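PDB 1WR2: hypothetical protein PH1789 from Pyrococcus horikoshii, which is of unknown function but belongs to the ATP-grasp superfamily, with helices packed on two antiparallel sheets. Local coordinates for residues 20-24 against 108-112; 2-8 against 27-32. One frame throughout, in Å; residues are numbered along the deposited sequence.

Interaction 1: 20-24 against 108-112; sequences MVEYE and LGVLV
Tyr23 and Leu111 meet where the start of helix 22-30 comes up against strand 109-114, a strand of the smaller antiparallel sheet of this ATP-grasp fold. The contact is held by apolar touches, with no hydrogen bond across it. Tyr23 can be followed outward. Its CB sits 4.0 Å from Leu111 CD1; then, with CG placed between the backbone N and the carbonyl carbon (chi1 80°), the ring swings back along the first turn toward Leu108. Glu24 CG lies over one face, offset toward the rim and 3.4 Å above the ring plane. Farther out, CE2 of Tyr23 comes within 4.1 Å of Leu108 CD1, and the phenol oxygen OH ends 3.7 Å from the same methyl. The Leu108 CD1 methyl is thus shared between Tyr23 and Val21, both of whose methyls, CG1 and CG2, lie 4.0 Å from it. Leu111 sets its other methyl, CD2, against the end of Glu22, 3.9 Å from the carboxylate carbon CD, the two side chains crossing near a right angle. The same carboxylate also forms salt bridges, OE2 with Lys26 and Lys62 and OE1 with Lys71. Strand 59-64 joins the cluster through Met64, which touches both Glu22 and Tyr23. Glu24 fixes the helix start: its OE2 pairs with Arg17, and its OE1 supplies the half of a capping box that is present, accepting from N of the N-cap Val21 at 2.8 Å, nearly straight at 164°, on the anti side and 25° out of the carboxylate plane.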
loop_
_atom_site.group_PDB
_atom_site.type_symbol
_atom_site.label_atom_id
_atom_site.label_comp_id
_atom_site.label_asym_id
_atom_site.label_seq_id
_atom_site.Cartn_x
_atom_site.Cartn_y
_atom_site.Cartn_z
ATOM N N MET A 20 -8.142 5.755 5.654
ATOM C CA MET A 20 -6.852 6.429 5.655
ATOM C C MET A 20 -6.344 6.586 4.223
ATOM O O MET A 20 -6.501 5.681 3.401
ATOM C CB MET A 20 -5.829 5.617 6.454
ATOM C CG MET A 20 -6.237 5.321 7.877
ATOM S SD MET A 20 -4.912 4.515 8.808
ATOM C CE MET A 20 -3.870 5.918 9.191
ATOM N N VAL A 21 -5.730 7.729 3.922
ATOM C CA VAL A 21 -5.183 7.952 2.585
ATOM C C VAL A 21 -3.838 7.237 2.510
ATOM O O VAL A 21 -3.268 6.875 3.530
ATOM C CB VAL A 21 -5.017 9.467 2.271
ATOM C CG1 VAL A 21 -6.394 10.137 2.243
ATOM C CG2 VAL A 21 -4.132 10.123 3.302
ATOM N N GLU A 22 -3.337 7.026 1.302
ATOM C CA GLU A 22 -2.093 6.293 1.110
ATOM C C GLU A 22 -0.930 6.669 2.023
ATOM O O GLU A 22 -0.303 5.789 2.603
ATOM C CB GLU A 22 -1.639 6.394 -0.349
ATOM C CG GLU A 22 -0.458 5.499 -0.693
ATOM C CD GLU A 22 -0.087 5.566 -2.168
ATOM O OE1 GLU A 22 -0.889 6.098 -2.970
ATOM O OE2 GLU A 22 1.002 5.075 -2.522
ATOM N N TYR A 23 -0.644 7.960 2.175
ATOM C CA TYR A 23 0.490 8.335 3.008
ATOM C C TYR A 23 0.262 8.034 4.475
ATOM O O TYR A 23 1.209 7.709 5.184
ATOM C CB TYR A 23 0.883 9.812 2.794
ATOM C CG TYR A 23 0.041 10.835 3.518
ATOM C CD1 TYR A 23 0.212 11.078 4.881
ATOM C CD2 TYR A 23 -0.930 11.566 2.838
ATOM C CE1 TYR A 23 -0.573 12.030 5.550
ATOM C CE2 TYR A 23 -1.717 12.512 3.491
ATOM C CZ TYR A 23 -1.535 12.738 4.844
ATOM O OH TYR A 23 -2.327 13.656 5.483
ATOM N N GLU A 24 -0.989 8.112 4.935
ATOM C CA GLU A 24 -1.294 7.830 6.347
ATOM C C GLU A 24 -1.183 6.336 6.613
ATOM O O GLU A 24 -0.683 5.917 7.654
ATOM C CB GLU A 24 -2.711 8.287 6.706
ATOM C CG GLU A 24 -2.949 9.765 6.506
ATOM C CD GLU A 24 -4.413 10.139 6.637
ATOM O OE1 GLU A 24 -5.265 9.359 6.163
ATOM O OE2 GLU A 24 -4.704 11.213 7.200
ATOM N N LEU A 108 -5.505 16.809 0.579
ATOM C CA LEU A 108 -4.500 16.817 1.633
ATOM C C LEU A 108 -3.101 17.089 1.100
ATOM O O LEU A 108 -2.190 17.408 1.866
ATOM C CB LEU A 108 -4.500 15.481 2.380
ATOM C CG LEU A 108 -5.775 15.134 3.150
ATOM C CD1 LEU A 108 -5.611 13.775 3.825
ATOM C CD2 LEU A 108 -6.050 16.212 4.185
ATOM N N GLY A 109 -2.933 16.954 -0.211
ATOM C CA GLY A 109 -1.633 17.183 -0.813
ATOM C C GLY A 109 -1.358 16.170 -1.905
ATOM O O GLY A 109 -2.252 15.423 -2.288
ATOM N N VAL A 110 -0.129 16.146 -2.411
ATOM C CA VAL A 110 0.240 15.213 -3.466
ATOM C C VAL A 110 1.465 14.410 -3.075
ATOM O O VAL A 110 2.493 14.969 -2.691
ATOM C CB VAL A 110 0.548 15.939 -4.786
ATOM C CG1 VAL A 110 0.979 14.932 -5.838
ATOM C CG2 VAL A 110 -0.674 16.697 -5.247
ATOM N N LEU A 111 1.352 13.095 -3.172
ATOM C CA LEU A 111 2.458 12.229 -2.821
ATOM C C LEU A 111 3.432 12.156 -3.993
ATOM O O LEU A 111 3.039 11.865 -5.134
ATOM C CB LEU A 111 1.925 10.832 -2.468
ATOM C CG LEU A 111 2.791 9.946 -1.569
ATOM C CD1 LEU A 111 3.226 10.737 -0.345
ATOM C CD2 LEU A 111 2.005 8.709 -1.148
ATOM N N VAL A 112 4.695 12.466 -3.715
ATOM C CA VAL A 112 5.745 12.408 -4.728
ATOM C C VAL A 112 6.549 11.171 -4.362
ATOM O O VAL A 112 7.172 11.130 -3.303
ATOM C CB VAL A 112 6.685 13.634 -4.672
ATOM C CG1 VAL A 112 7.696 13.557 -5.799
ATOM C CG2 VAL A 112 5.889 14.914 -4.753
#

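Interaction 2: 2-8 against 27-32; sequences KEEAVRV and QVLKAY
Ala5 faces Val28 and Ala31 at the heart of this contact, where helix 3-14 and the last turn of helix 22-30 run in opposite senses. Ala5 has just a methyl to fit between the helices, and the Val28 side chain points off to one side, so the backbones come close: CA of Ala5 and CA of Val28 are 4.7 Å apart. Ala5 CB lies 4.1 Å from Ala31 CB and also meets the Tyr32 ring at its edge, near the ring plane, 3.9 Å from CE2. Farther along, Val8 continues the close packing against the aliphatic base of Gln27, its CG2 4.0 Å from Gln27 CB, the two side chains crossing at about a right angle. Leu200 of helix 187-203 touches both Val28 and Tyr32.

The outer side is looser. Lys2 has CG anti to the backbone N (chi1 173°), which carries the chain over Ala31; CG comes 3.5 Å from Ala31 O, and bends at chi2 and chi4 keep the amino group near Ala31. Its backbone N makes a weak, 3.3 Å hydrogen bond to Tyr32 OH, an oxygen that also bonds Asp203. Glu4 and Arg7 pair along their own helix by charge alone, a Glu4 oxygen lying over one guanidinium face. The whole is an antiparallel pair of helices, joined in sequence through the short strand 19-20 and packed closely through small alanine side chains.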
loop_
_atom_site.group_PDB
_atom_site.type_symbol
_atom_site.label_atom_id
_atom_site.label_comp_id
_atom_site.label_asym_id
_atom_site.label_seq_id
_atom_site.Cartn_x
_atom_site.Cartn_y
_atom_site.Cartn_z
ATOM N N LYS A 2 2.785 -0.126 18.648
ATOM C CA LYS A 2 3.747 0.923 18.320
ATOM C C LYS A 2 3.021 2.266 18.395
ATOM O O LYS A 2 2.050 2.503 17.675
ATOM C CB LYS A 2 4.318 0.709 16.918
ATOM C CG LYS A 2 5.205 1.846 16.438
ATOM C CD LYS A 2 6.462 1.970 17.285
ATOM C CE LYS A 2 7.166 3.293 17.023
ATOM N NZ LYS A 2 7.472 3.495 15.579
ATOM N N GLU A 3 3.498 3.139 19.274
ATOM C CA GLU A 3 2.881 4.442 19.473
ATOM C C GLU A 3 2.675 5.266 18.206
ATOM O O GLU A 3 1.607 5.844 18.012
ATOM C CB GLU A 3 3.687 5.255 20.492
ATOM C CG GLU A 3 3.002 6.549 20.915
ATOM C CD GLU A 3 1.542 6.334 21.299
ATOM O OE1 GLU A 3 1.274 5.489 22.184
ATOM O OE2 GLU A 3 0.665 7.011 20.716
ATOM N N GLU A 4 3.687 5.327 17.347
ATOM C CA GLU A 4 3.576 6.101 16.112
ATOM C C GLU A 4 2.346 5.704 15.298
ATOM O O GLU A 4 1.669 6.557 14.724
ATOM C CB GLU A 4 4.844 5.930 15.269
ATOM C CG GLU A 4 4.824 6.660 13.922
ATOM C CD GLU A 4 4.428 8.128 14.032
ATOM O OE1 GLU A 4 4.864 8.804 14.992
ATOM O OE2 GLU A 4 3.691 8.614 13.145
ATOM N N ALA A 5 2.056 4.407 15.258
ATOM C CA ALA A 5 0.905 3.908 14.513
ATOM C C ALA A 5 -0.389 4.382 15.157
ATOM O O ALA A 5 -1.283 4.877 14.476
ATOM C CB ALA A 5 0.936 2.375 14.457
ATOM N N VAL A 6 -0.482 4.228 16.474
ATOM C CA VAL A 6 -1.669 4.641 17.214
ATOM C C VAL A 6 -1.872 6.147 17.086
ATOM O O VAL A 6 -2.999 6.642 17.122
ATOM C CB VAL A 6 -1.547 4.280 18.721
ATOM C CG1 VAL A 6 -2.758 4.801 19.485
ATOM C CG2 VAL A 6 -1.431 2.773 18.889
ATOM N N ARG A 7 -0.769 6.867 16.927
ATOM C CA ARG A 7 -0.805 8.318 16.803
ATOM C C ARG A 7 -1.456 8.718 15.481
ATOM O O ARG A 7 -2.418 9.487 15.455
ATOM C CB ARG A 7 0.616 8.878 16.865
ATOM C CG ARG A 7 0.702 10.333 17.310
ATOM C CD ARG A 7 1.810 11.053 16.566
ATOM N NE ARG A 7 1.383 11.393 15.211
ATOM C CZ ARG A 7 2.208 11.723 14.223
ATOM N NH1 ARG A 7 3.516 11.752 14.431
ATOM N NH2 ARG A 7 1.721 12.031 13.027
ATOM N N VAL A 8 -0.927 8.183 14.385
ATOM C CA VAL A 8 -1.460 8.483 13.065
ATOM C C VAL A 8 -2.920 8.045 12.995
ATOM O O VAL A 8 -3.763 8.758 12.452
ATOM C CB VAL A 8 -0.644 7.768 11.963
ATOM C CG1 VAL A 8 -1.112 8.218 10.590
ATOM C CG2 VAL A 8 0.837 8.067 12.141
ATOM N N GLN A 27 2.408 5.262 6.853
ATOM C CA GLN A 27 3.042 5.661 8.100
ATOM C C GLN A 27 2.805 4.526 9.096
ATOM O O GLN A 27 3.686 4.175 9.874
ATOM C CB GLN A 27 2.421 6.955 8.627
ATOM C CG GLN A 27 2.929 8.218 7.941
ATOM C CD GLN A 27 2.167 9.457 8.379
ATOM O OE1 GLN A 27 1.076 9.741 7.879
ATOM N NE2 GLN A 27 2.728 10.189 9.334
ATOM N N VAL A 28 1.603 3.953 9.073
ATOM C CA VAL A 28 1.295 2.846 9.971
ATOM C C VAL A 28 2.192 1.661 9.615
ATOM O O VAL A 28 2.767 1.009 10.492
ATOM C CB VAL A 28 -0.179 2.417 9.844
ATOM C CG1 VAL A 28 -0.436 1.177 10.690
ATOM C CG2 VAL A 28 -1.088 3.554 10.284
ATOM N N LEU A 29 2.324 1.399 8.321
ATOM C CA LEU A 29 3.142 0.297 7.850
ATOM C C LEU A 29 4.607 0.463 8.246
ATOM O O LEU A 29 5.218 -0.472 8.765
ATOM C CB LEU A 29 3.007 0.149 6.332
ATOM C CG LEU A 29 1.575 -0.079 5.813
ATOM C CD1 LEU A 29 1.609 -0.328 4.309
ATOM C CD2 LEU A 29 0.944 -1.268 6.509
ATOM N N LYS A 30 5.167 1.647 8.017
ATOM C CA LYS A 30 6.560 1.896 8.372
ATOM C C LYS A 30 6.815 1.727 9.870
ATOM O O LYS A 30 7.874 1.244 10.274
ATOM C CB LYS A 30 6.984 3.306 7.936
ATOM C CG LYS A 30 7.157 3.460 6.431
ATOM C CD LYS A 30 7.733 4.821 6.047
ATOM C CE LYS A 30 6.781 5.952 6.378
ATOM N NZ LYS A 30 7.324 7.255 5.910
ATOM N N ALA A 31 5.843 2.123 10.686
ATOM C CA ALA A 31 5.965 2.024 12.134
ATOM C C ALA A 31 6.202 0.582 12.568
ATOM O O ALA A 31 6.641 0.327 13.693
ATOM C CB ALA A 31 4.707 2.572 12.802
ATOM N N TYR A 32 5.905 -0.359 11.669
ATOM C CA TYR A 32 6.094 -1.775 11.955
ATOM C C TYR A 32 7.216 -2.379 11.113
ATOM O O TYR A 32 7.331 -3.596 10.976
ATOM C CB TYR A 32 4.773 -2.528 11.753
ATOM C CG TYR A 32 3.871 -2.461 12.968
ATOM C CD1 TYR A 32 3.887 -3.473 13.925
ATOM C CD2 TYR A 32 3.045 -1.360 13.191
ATOM C CE1 TYR A 32 3.103 -3.387 15.078
ATOM C CE2 TYR A 32 2.260 -1.266 14.340
ATOM C CZ TYR A 32 2.298 -2.287 15.278
ATOM O OH TYR A 32 1.524 -2.208 16.410
#

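From the N terminus, the chain runs through helix 3-14, adds strand 19-20 to the edge of the larger sheet, and enters helix 22-30. Interaction 2 closes first, when 27-32 returns to 2-8 after 18 intervening residues. Interaction 1 starts inside that short loop, at 20-24, but closes only at 108-112, after the chain has made most of the smaller sheet, so the two loops cross. Helix 22-30 serves both, its first turn toward the smaller sheet and its last toward the N-terminal helix. The contacts also touch directly: Met20 CE packs 3.8 Å from Val28 CG2 and 3.9 Å from Val8 CG1.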